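Local atomic coordinates of DNA mismatch repair protein MutL (PDB entry 6LZI), a protein that probably binds and hydrolyses ATP through its Bergerat-fold domain as part of DNA mismatch repair. Residues K34-I39 / R48-G53. Sequence-based numbering, arbitrary orientation.
With ADP (adenosine-5'-diphosphate), chain H.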
loop_
_atom_site.group_PDB
_atom_site.type_symbol
_atom_site.label_atom_id
_atom_site.label_comp_id
_atom_site.label_asym_id
_atom_site.label_seq_id
_atom_site.Cartn_x
_atom_site.Cartn_y
_atom_site.Cartn_z
ATOM N N LYS A 34 10.911 -0.216 5.637
ATOM C CA LYS A 34 9.922 -0.162 6.697
ATOM C C LYS A 34 8.990 0.979 6.365
ATOM O O LYS A 34 9.472 2.099 6.139
ATOM C CB LYS A 34 10.624 0.079 8.044
ATOM C CG LYS A 34 11.670 -1.002 8.218
ATOM C CD LYS A 34 11.718 -1.562 9.623
ATOM C CE LYS A 34 12.726 -2.747 9.669
ATOM N NZ LYS A 34 14.127 -2.211 9.882
ATOM N N VAL A 35 7.705 0.648 6.195
ATOM C CA VAL A 35 6.664 1.616 5.905
ATOM C C VAL A 35 5.632 1.580 7.022
ATOM O O VAL A 35 5.052 0.526 7.313
ATOM C CB VAL A 35 6.012 1.279 4.563
ATOM C CG1 VAL A 35 4.821 2.252 4.321
ATOM C CG2 VAL A 35 7.053 1.351 3.398
ATOM N N GLU A 36 5.364 2.731 7.609
ATOM C CA GLU A 36 4.455 2.778 8.745
ATOM C C GLU A 36 3.319 3.685 8.335
ATOM O O GLU A 36 3.577 4.818 7.902
ATOM C CB GLU A 36 5.172 3.380 9.938
ATOM C CG GLU A 36 4.323 3.449 11.195
ATOM C CD GLU A 36 5.148 4.059 12.325
ATOM O OE1 GLU A 36 6.110 3.374 12.752
ATOM O OE2 GLU A 36 4.900 5.232 12.696
ATOM N N VAL A 37 2.077 3.190 8.471
ATOM C CA VAL A 37 0.902 3.979 8.161
ATOM C C VAL A 37 0.038 4.160 9.392
ATOM O O VAL A 37 -0.235 3.200 10.131
ATOM C CB VAL A 37 0.064 3.272 7.089
ATOM C CG1 VAL A 37 -1.147 4.138 6.671
ATOM C CG2 VAL A 37 0.945 2.907 5.834
ATOM N N GLU A 38 -0.489 5.374 9.566
ATOM C CA GLU A 38 -1.429 5.636 10.655
ATOM C C GLU A 38 -2.604 6.381 10.068
ATOM O O GLU A 38 -2.428 7.308 9.288
ATOM C CB GLU A 38 -0.768 6.445 11.786
ATOM C CG GLU A 38 -1.815 6.909 12.743
ATOM C CD GLU A 38 -1.229 7.520 13.984
ATOM O OE1 GLU A 38 -0.042 7.959 13.899
ATOM O OE2 GLU A 38 -1.961 7.545 15.022
ATOM N N ILE A 39 -3.823 5.958 10.430
ATOM C CA ILE A 39 -4.975 6.734 10.036
ATOM C C ILE A 39 -5.796 7.021 11.275
ATOM O O ILE A 39 -5.793 6.238 12.252
ATOM C CB ILE A 39 -5.818 5.996 8.974
ATOM C CG1 ILE A 39 -6.215 4.643 9.480
ATOM C CG2 ILE A 39 -4.995 5.767 7.642
ATOM C CD1 ILE A 39 -7.274 4.037 8.573
ATOM N N ARG A 48 -0.990 9.450 7.968
ATOM C CA ARG A 48 0.445 9.627 8.165
ATOM C C ARG A 48 1.163 8.408 7.596
ATOM O O ARG A 48 0.732 7.267 7.841
ATOM C CB ARG A 48 0.792 9.774 9.657
ATOM C CG ARG A 48 2.247 9.991 9.796
ATOM C CD ARG A 48 2.655 10.277 11.247
ATOM N NE ARG A 48 2.245 9.175 12.112
ATOM C CZ ARG A 48 2.965 8.086 12.322
ATOM N NH1 ARG A 48 4.156 7.917 11.716
ATOM N NH2 ARG A 48 2.480 7.155 13.130
ATOM N N VAL A 49 2.196 8.656 6.778
ATOM C CA VAL A 49 3.023 7.579 6.231
ATOM C C VAL A 49 4.466 7.933 6.470
ATOM O O VAL A 49 4.948 8.967 6.004
ATOM C CB VAL A 49 2.741 7.362 4.732
ATOM C CG1 VAL A 49 3.627 6.236 4.111
ATOM C CG2 VAL A 49 1.311 6.972 4.511
ATOM N N LYS A 50 5.154 7.034 7.130
ATOM C CA LYS A 50 6.513 7.187 7.551
ATOM C C LYS A 50 7.272 6.071 6.859
ATOM O O LYS A 50 6.824 4.916 6.872
ATOM C CB LYS A 50 6.632 7.021 9.023
ATOM C CG LYS A 50 8.099 7.283 9.543
ATOM C CD LYS A 50 7.961 7.059 11.039
ATOM C CE LYS A 50 9.273 7.342 11.779
ATOM N NZ LYS A 50 10.144 6.205 11.437
ATOM N N ASP A 51 8.446 6.412 6.359
ATOM C CA ASP A 51 9.335 5.421 5.755
ATOM C C ASP A 51 10.792 5.722 6.095
ATOM O O ASP A 51 11.154 6.844 6.528
ATOM C CB ASP A 51 9.121 5.364 4.204
ATOM C CG ASP A 51 9.677 6.560 3.458
ATOM O OD1 ASP A 51 10.897 6.922 3.629
ATOM O OD2 ASP A 51 8.863 7.207 2.706
ATOM N N ASN A 52 11.634 4.684 5.912
ATOM C CA ASN A 52 13.064 4.771 6.142
ATOM C C ASN A 52 13.827 4.685 4.817
ATOM O O ASN A 52 14.919 4.122 4.770
ATOM C CB ASN A 52 13.518 3.651 7.103
ATOM C CG ASN A 52 13.367 2.257 6.470
ATOM O OD1 ASN A 52 12.724 2.106 5.412
ATOM N ND2 ASN A 52 14.007 1.234 7.068
ATOM N N GLY A 53 13.253 5.238 3.766
ATOM C CA GLY A 53 13.903 5.294 2.474
ATOM C C GLY A 53 14.969 6.368 2.413
ATOM O O GLY A 53 15.415 6.939 3.412
HETATM P PB ADP H . 5.962 10.907 -8.646
HETATM O O1B ADP H . 6.144 9.948 -7.519
HETATM O O2B ADP H . 7.316 11.389 -9.229
HETATM O O3B ADP H . 5.081 10.340 -9.738
HETATM P PA ADP H . 4.922 12.473 -6.483
HETATM O O1A ADP H . 4.167 13.769 -6.429
HETATM O O2A ADP H . 4.233 11.312 -5.849
HETATM O O3A ADP H . 5.234 12.215 -8.090
HETATM O "O5'" ADP H . 6.306 12.600 -5.661
HETATM C "C5'" ADP H . 7.150 13.577 -6.271
HETATM C "C4'" ADP H . 8.617 13.275 -5.979
HETATM O "O4'" ADP H . 8.857 13.456 -4.606
HETATM C "C3'" ADP H . 9.098 11.872 -6.291
HETATM O "O3'" ADP H . 9.594 11.822 -7.657
HETATM C "C2'" ADP H . 10.260 11.705 -5.331
HETATM O "O2'" ADP H . 11.374 12.380 -6.002
HETATM C "C1'" ADP H . 9.860 12.566 -4.157
HETATM N N9 ADP H . 9.258 11.797 -3.075
HETATM C C8 ADP H . 7.946 11.744 -2.715
HETATM N N7 ADP H . 7.768 10.938 -1.635
HETATM C C5 ADP H . 9.008 10.465 -1.346
HETATM C C6 ADP H . 9.504 9.554 -0.310
HETATM N N6 ADP H . 8.635 8.985 0.569
HETATM N N1 ADP H . 10.841 9.292 -0.298
HETATM C C2 ADP H . 11.677 9.876 -1.253
HETATM N N3 ADP H . 11.295 10.729 -2.201
HETATM C C4 ADP H . 9.972 11.045 -2.251
#
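Lys34 meets Asn52 just past the end of strand 46-51: its backbone N donates to Asn52 OD1 at 3.0 Å, coming from above the plane of the amide. The same oxygen accepts from Thr33 N, so an asparagine carbonyl serves two backbone N-H groups at the start of strand 34-40, while the aliphatic CB and CG of Lys34 lie against Asn52 ND2. Val35 is paired with Asp51, and its CG1 reaches diagonally to CG1 of Val49 at 4.2 Å. Branched valines suit this buried face, which packs on helix 16-29 at Leu23 and Ser27. Asp51, on the same face, turns its carboxylate away from strand 34-40: OD1 closes an Asx turn with Gly53 N, and OD2 accepts from the adenine N6 of ADP at 2.8 Å and is also hydrogen-bonded to Ser27 OG. Such an aspartate reading the adenine amino group is a hallmark of the Bergerat ATP-binding fold, whose antiparallel hairpin of strands 34-40 and 46-51 lies within the central sheet. On the other face, Glu36 pairs with Lys50 through two nearly straight backbone bonds; its CG is anti to the backbone N (chi1 -179°), the chain runs on extended, and OE2 accepts from both NH1 and NH2 of Arg48. Val37 follows opposite Val49, its CG2 4.3 Å from Val49 CG2, and packs on Val24. Glu38 pairs with Arg48 through two backbone bonds, and its OE1 accepts from NE and, at 2.8 Å, NH2; arginine suits the place because its several N-H groups serve two acids at once. Both acceptor oxygens lie in the guanidinium plane, while each carboxylate stands almost perpendicular to it; Glu136 also bridges NH1. A leucine in place of Arg48 would probably leave the neighbouring carboxylates of Glu36 and Glu38 without the positive charge they now share.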